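Local coordinates for endonuclease V (Bacillus subtilis, PDB 3GA2), which probably acts in the repair of deaminated bases, cutting double-stranded DNA at the second phosphodiester bond 3' to a deoxyinosine, with magnesium as cofactor, at residues A132-G137 against G193-L198; P158-G163 against R182-P187. The protein carries 1 engineered substitution. All blocks are in the same frame, centred on the assembly; numbering follows the deposited sequence.

Contact 1 of 2, residues A132-G137 against G193-L198; sequences AAFFLG and GNYIDL
Ala133 and Phe134, near the end of helix 128-136, meet Asn194 and Tyr195 in a buried packing contact at the C-terminal end of the inner strand 188-194, where the chain runs out into a loop. Side chains of the strand end meet both side chains and backbone of the helix. The closest point joins two beta carbons, Ala133 CB and Asn194 CB, 3.4 Å apart, which brings the helix backbone close to the strand. Beyond this point the carboxamide of Asn194 reaches between two aromatic rings. Its CG lies anti to the backbone N (chi1 -167°). The amide nitrogen ND2 stands 3.4 Å above one face of the Phe134 ring, displaced toward the rim on the side of CE2 and CZ. The same nitrogen lies 3.2 Å above a face of the Tyr195 ring, again off centre. The amide plane is inclined to the Phe134 ring by 51°, so the two groups do not stack flat. Asn194 OD1 helps fix the rotation of the amide, since it accepts a bond from Asn29 N and a weak one from Tyr195 N. Tyr195 turns an edge to the helix: Ala133 O, already bonded to Gly137 N, lies in the ring plane 3.6 Å from CE2, while OH approaches Phe134 CD2. An alanine at Phe134 would probably open a gap beside the amide and leave ND2 without one of its two aromatic faces. Gly193 and Asn194 form a classic beta bulge opposite Thr140, and Gly193 O is bonded to Thr130 OG1 of the same helix. That helix makes the beta-alpha-beta crossover between parallel strands 113-116 and 140-144, with Ala132 and Leu136 on Phe115 and Phe135 against helix 96-105.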
loop_
_atom_site.group_PDB
_atom_site.type_symbol
_atom_site.label_atom_id
_atom_site.label_comp_id
_atom_site.label_asym_id
_atom_site.label_seq_id
_atom_site.Cartn_x
_atom_site.Cartn_y
_atom_site.Cartn_z
ATOM N N ALA A 132 -4.917 3.642 5.160
ATOM C CA ALA A 132 -5.072 2.376 5.871
ATOM C C ALA A 132 -4.334 2.371 7.210
ATOM O O ALA A 132 -4.757 1.708 8.157
ATOM C CB ALA A 132 -4.575 1.224 5.002
ATOM N N ALA A 133 -3.234 3.112 7.289
ATOM C CA ALA A 133 -2.444 3.156 8.515
ATOM C C ALA A 133 -3.266 3.527 9.742
ATOM O O ALA A 133 -3.089 2.941 10.808
ATOM C CB ALA A 133 -1.289 4.124 8.359
ATOM N N PHE A 134 -4.166 4.494 9.600
ATOM C CA PHE A 134 -4.977 4.899 10.739
ATOM C C PHE A 134 -5.796 3.736 11.281
ATOM O O PHE A 134 -5.891 3.555 12.493
ATOM C CB PHE A 134 -5.896 6.063 10.366
ATOM C CG PHE A 134 -5.160 7.298 9.947
ATOM C CD1 PHE A 134 -4.968 7.585 8.601
ATOM C CD2 PHE A 134 -4.642 8.164 10.898
ATOM C CE1 PHE A 134 -4.265 8.724 8.205
ATOM C CE2 PHE A 134 -3.938 9.306 10.515
ATOM C CZ PHE A 134 -3.749 9.584 9.165
ATOM N N PHE A 135 -6.379 2.938 10.394
ATOM C CA PHE A 135 -7.169 1.799 10.840
ATOM C C PHE A 135 -6.302 0.707 11.460
ATOM O O PHE A 135 -6.652 0.136 12.494
ATOM C CB PHE A 135 -7.959 1.191 9.685
ATOM C CG PHE A 135 -9.120 2.020 9.229
ATOM C CD1 PHE A 135 -8.940 3.063 8.327
ATOM C CD2 PHE A 135 -10.409 1.724 9.666
ATOM C CE1 PHE A 135 -10.029 3.801 7.856
ATOM C CE2 PHE A 135 -11.507 2.453 9.206
ATOM C CZ PHE A 135 -11.315 3.495 8.296
ATOM N N LEU A 136 -5.172 0.419 10.822
ATOM C CA LEU A 136 -4.261 -0.622 11.290
ATOM C C LEU A 136 -3.467 -0.241 12.535
ATOM O O LEU A 136 -3.036 -1.112 13.291
ATOM C CB LEU A 136 -3.284 -1.007 10.174
ATOM C CG LEU A 136 -3.853 -1.466 8.830
ATOM C CD1 LEU A 136 -2.711 -1.717 7.840
ATOM C CD2 LEU A 136 -4.672 -2.738 9.021
ATOM N N GLY A 137 -3.266 1.055 12.749
ATOM C CA GLY A 137 -2.497 1.495 13.905
ATOM C C GLY A 137 -1.056 1.001 13.824
ATOM O O GLY A 137 -0.373 0.850 14.836
ATOM N N GLY A 193 3.885 5.604 4.318
ATOM C CA GLY A 193 2.458 5.397 4.446
ATOM C C GLY A 193 2.150 6.352 5.587
ATOM O O GLY A 193 1.761 7.496 5.360
ATOM N N ASN A 194 2.350 5.886 6.816
ATOM C CA ASN A 194 2.165 6.717 8.008
ATOM C C ASN A 194 2.930 6.064 9.153
ATOM O O ASN A 194 3.167 4.855 9.137
ATOM C CB ASN A 194 0.678 6.869 8.369
ATOM C CG ASN A 194 0.435 7.967 9.404
ATOM O OD1 ASN A 194 1.303 8.808 9.644
ATOM N ND2 ASN A 194 -0.750 7.966 10.012
ATOM N N TYR A 195 3.356 6.873 10.119
ATOM C CA TYR A 195 4.082 6.375 11.282
ATOM C C TYR A 195 5.482 5.841 10.972
ATOM O O TYR A 195 5.964 4.917 11.629
ATOM C CB TYR A 195 3.260 5.278 11.971
ATOM C CG TYR A 195 1.824 5.664 12.241
ATOM C CD1 TYR A 195 1.513 6.856 12.880
ATOM C CD2 TYR A 195 0.778 4.825 11.879
ATOM C CE1 TYR A 195 0.189 7.204 13.155
ATOM C CE2 TYR A 195 -0.544 5.159 12.148
ATOM C CZ TYR A 195 -0.834 6.345 12.785
ATOM O OH TYR A 195 -2.149 6.662 13.060
ATOM N N ILE A 196 6.137 6.431 9.977
ATOM C CA ILE A 196 7.473 5.996 9.585
ATOM C C ILE A 196 8.092 7.042 8.655
ATOM O O ILE A 196 7.381 7.666 7.864
ATOM C CB ILE A 196 7.386 4.636 8.856
ATOM C CG1 ILE A 196 8.773 4.121 8.489
ATOM C CG2 ILE A 196 6.543 4.792 7.587
ATOM C CD1 ILE A 196 8.739 2.727 7.842
ATOM N N ASP A 197 9.408 7.237 8.754
ATOM C CA ASP A 197 10.089 8.209 7.903
ATOM C C ASP A 197 10.501 7.605 6.560
ATOM O O ASP A 197 10.457 6.385 6.368
ATOM C CB ASP A 197 11.311 8.814 8.612
ATOM C CG ASP A 197 12.351 7.783 9.003
ATOM O OD1 ASP A 197 12.466 6.737 8.346
ATOM O OD2 ASP A 197 13.085 8.036 9.980
ATOM N N LEU A 198 10.885 8.466 5.624
ATOM C CA LEU A 198 11.274 8.014 4.295
ATOM C C LEU A 198 12.493 7.103 4.318
ATOM O O LEU A 198 12.560 6.120 3.584
ATOM C CB LEU A 198 11.547 9.214 3.386
ATOM C CG LEU A 198 11.794 8.846 1.919
ATOM C CD1 LEU A 198 10.686 7.911 1.438
ATOM C CD2 LEU A 198 11.836 10.115 1.058
#

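Contact 2 of 2, residues P158-G163 against R182-P187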
loop_
_atom_site.group_PDB
_atom_site.type_symbol
_atom_site.label_atom_id
_atom_site.label_comp_id
_atom_site.label_asym_id
_atom_site.label_seq_id
_atom_site.Cartn_x
_atom_site.Cartn_y
_atom_site.Cartn_z
ATOM N N PRO A 158 15.926 7.393 -11.846
ATOM C CA PRO A 158 17.021 6.982 -10.966
ATOM C C PRO A 158 18.065 6.211 -11.755
ATOM O O PRO A 158 17.805 5.776 -12.875
ATOM C CB PRO A 158 16.316 6.120 -9.926
ATOM C CG PRO A 158 15.252 5.446 -10.745
ATOM C CD PRO A 158 14.716 6.587 -11.600
ATOM N N GLU A 159 19.247 6.048 -11.175
ATOM C CA GLU A 159 20.314 5.325 -11.848
ATOM C C GLU A 159 19.894 3.883 -12.117
ATOM O O GLU A 159 18.934 3.385 -11.530
ATOM C CB GLU A 159 21.588 5.349 -11.001
ATOM C CG GLU A 159 22.799 4.826 -11.749
ATOM C CD GLU A 159 23.088 5.631 -13.004
ATOM O OE1 GLU A 159 23.505 5.025 -14.017
ATOM O OE2 GLU A 159 22.898 6.867 -12.974
ATOM N N ILE A 160 20.625 3.221 -13.007
ATOM C CA ILE A 160 20.346 1.838 -13.381
ATOM C C ILE A 160 20.674 0.860 -12.246
ATOM O O ILE A 160 20.172 -0.262 -12.219
ATOM C CB ILE A 160 21.175 1.442 -14.629
ATOM C CG1 ILE A 160 20.532 0.255 -15.343
ATOM C CG2 ILE A 160 22.602 1.106 -14.224
ATOM C CD1 ILE A 160 19.554 0.663 -16.416
ATOM N N GLU A 161 21.512 1.296 -11.313
ATOM C CA GLU A 161 21.936 0.465 -10.191
ATOM C C GLU A 161 20.842 0.151 -9.173
ATOM O O GLU A 161 19.933 0.948 -8.947
ATOM C CB GLU A 161 23.125 1.132 -9.488
ATOM C CG GLU A 161 23.651 0.386 -8.267
ATOM C CD GLU A 161 24.984 0.934 -7.775
ATOM O OE1 GLU A 161 25.079 2.162 -7.549
ATOM O OE2 GLU A 161 25.935 0.135 -7.608
ATOM N N VAL A 162 20.943 -1.025 -8.560
ATOM C CA VAL A 162 19.983 -1.460 -7.556
ATOM C C VAL A 162 20.093 -0.585 -6.318
ATOM O O VAL A 162 21.189 -0.329 -5.824
ATOM C CB VAL A 162 20.232 -2.923 -7.148
ATOM C CG1 VAL A 162 19.414 -3.272 -5.906
ATOM C CG2 VAL A 162 19.860 -3.842 -8.294
ATOM N N GLY A 163 18.947 -0.131 -5.819
ATOM C CA GLY A 163 18.942 0.714 -4.641
ATOM C C GLY A 163 19.028 2.193 -4.964
ATOM O O GLY A 163 18.884 3.037 -4.077
ATOM N N ARG A 182 14.881 -3.354 -9.079
ATOM C CA ARG A 182 15.515 -4.352 -9.923
ATOM C C ARG A 182 16.253 -3.550 -10.993
ATOM O O ARG A 182 15.669 -2.678 -11.640
ATOM C CB ARG A 182 14.446 -5.263 -10.528
ATOM C CG ARG A 182 14.985 -6.413 -11.339
ATOM C CD ARG A 182 13.841 -7.220 -11.896
ATOM N NE ARG A 182 14.288 -8.223 -12.854
ATOM C CZ ARG A 182 13.483 -8.830 -13.718
ATOM N NH1 ARG A 182 12.188 -8.530 -13.741
ATOM N NH2 ARG A 182 13.970 -9.729 -14.560
ATOM N N ARG A 183 17.542 -3.823 -11.169
ATOM C CA ARG A 183 18.332 -3.062 -12.132
ATOM C C ARG A 183 17.837 -3.105 -13.569
ATOM O O ARG A 183 17.379 -4.136 -14.061
ATOM C CB ARG A 183 19.804 -3.484 -12.077
ATOM C CG ARG A 183 20.056 -4.947 -12.354
ATOM C CD ARG A 183 21.555 -5.248 -12.331
ATOM N NE ARG A 183 22.266 -4.622 -13.442
ATOM C CZ ARG A 183 22.079 -4.939 -14.721
ATOM N NH1 ARG A 183 22.772 -4.320 -15.671
ATOM N NH2 ARG A 183 21.205 -5.880 -15.052
ATOM N N ASP A 184 17.930 -1.952 -14.225
ATOM C CA ASP A 184 17.522 -1.776 -15.617
ATOM C C ASP A 184 16.014 -1.866 -15.851
ATOM O O ASP A 184 15.512 -1.309 -16.827
ATOM C CB ASP A 184 18.247 -2.787 -16.516
ATOM C CG ASP A 184 18.509 -2.246 -17.914
ATOM O OD1 ASP A 184 17.546 -1.809 -18.582
ATOM O OD2 ASP A 184 19.682 -2.261 -18.349
ATOM N N VAL A 185 15.287 -2.555 -14.972
ATOM C CA VAL A 185 13.838 -2.671 -15.144
ATOM C C VAL A 185 13.137 -1.438 -14.579
ATOM O O VAL A 185 13.738 -0.663 -13.835
ATOM C CB VAL A 185 13.265 -3.933 -14.449
ATOM C CG1 VAL A 185 14.198 -5.115 -14.667
ATOM C CG2 VAL A 185 13.036 -3.672 -12.973
ATOM N N LYS A 186 11.867 -1.263 -14.933
ATOM C CA LYS A 186 11.088 -0.115 -14.473
ATOM C C LYS A 186 11.159 0.055 -12.962
ATOM O O LYS A 186 10.969 -0.894 -12.207
ATOM C CB LYS A 186 9.624 -0.254 -14.894
ATOM C CG LYS A 186 8.762 0.968 -14.580
ATOM C CD LYS A 186 7.338 0.752 -15.067
ATOM C CE LYS A 186 6.459 1.970 -14.847
ATOM N NZ LYS A 186 5.060 1.703 -15.299
ATOM N N PRO A 187 11.428 1.278 -12.498
ATOM C CA PRO A 187 11.507 1.498 -11.055
ATOM C C PRO A 187 10.126 1.522 -10.411
ATOM O O PRO A 187 9.105 1.538 -11.101
ATOM C CB PRO A 187 12.218 2.842 -10.957
ATOM C CG PRO A 187 11.709 3.564 -12.164
ATOM C CD PRO A 187 11.766 2.505 -13.240
#
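Ile160 and Asp184 make the tight part of this surface contact, lying side by side and pointing the same way. Ile160 CD1 comes to 3.3 Å from Asp184 CA and also touches the carboxylate carbon, with chi2 of Ile160 at 91°, away from a staggered value. Next to it, Ile160 O sits 3.2 Å from Arg183 CB and receives a weak, long hydrogen bond from Asp184 N (3.5 Å). Val162 crosses Arg183 at about a right angle, its CG2 3.7 Å from Arg183 N. The two segments flank the base of a beta-hairpin: the loop 158-163 leads into strand 165-170, while the loop 182-187 carries the chain from strand 173-179 toward strand 188-194. Arg180 ties the two loops together, bonding Pro158 O and Glu159 O on one and Val185 O on the other. Packing is looser at the prolines, where Pro158 CG only grazes Pro187 CB at 4.0 Å, although Pro158 is buried. Ile160, Arg183 and Asp184, by contrast, remain exposed to solvent in spite of their close approach.

Overall arrangement
Contact 1 belongs to the core of the fold and contact 2 to its surface; their centres are 26 Å apart and they do not touch. Strand 188-194 relates them: 182-187 leads into it and 193-198 takes in its last residues and the loop beyond. Both segments of contact 2 fall between those of contact 1, nested in the loop it closes. Contact 1 fits a crossover helix to the sheet through meeting beta carbons, an amide nitrogen over a phenylalanine face and a tyrosine edge. Contact 2 joins two irregular loops beside a hairpin, mixing aliphatic groups with backbone and a single weak hydrogen bond. Both lie away from the predicted magnesium-binding residues Asp46 and Asp116.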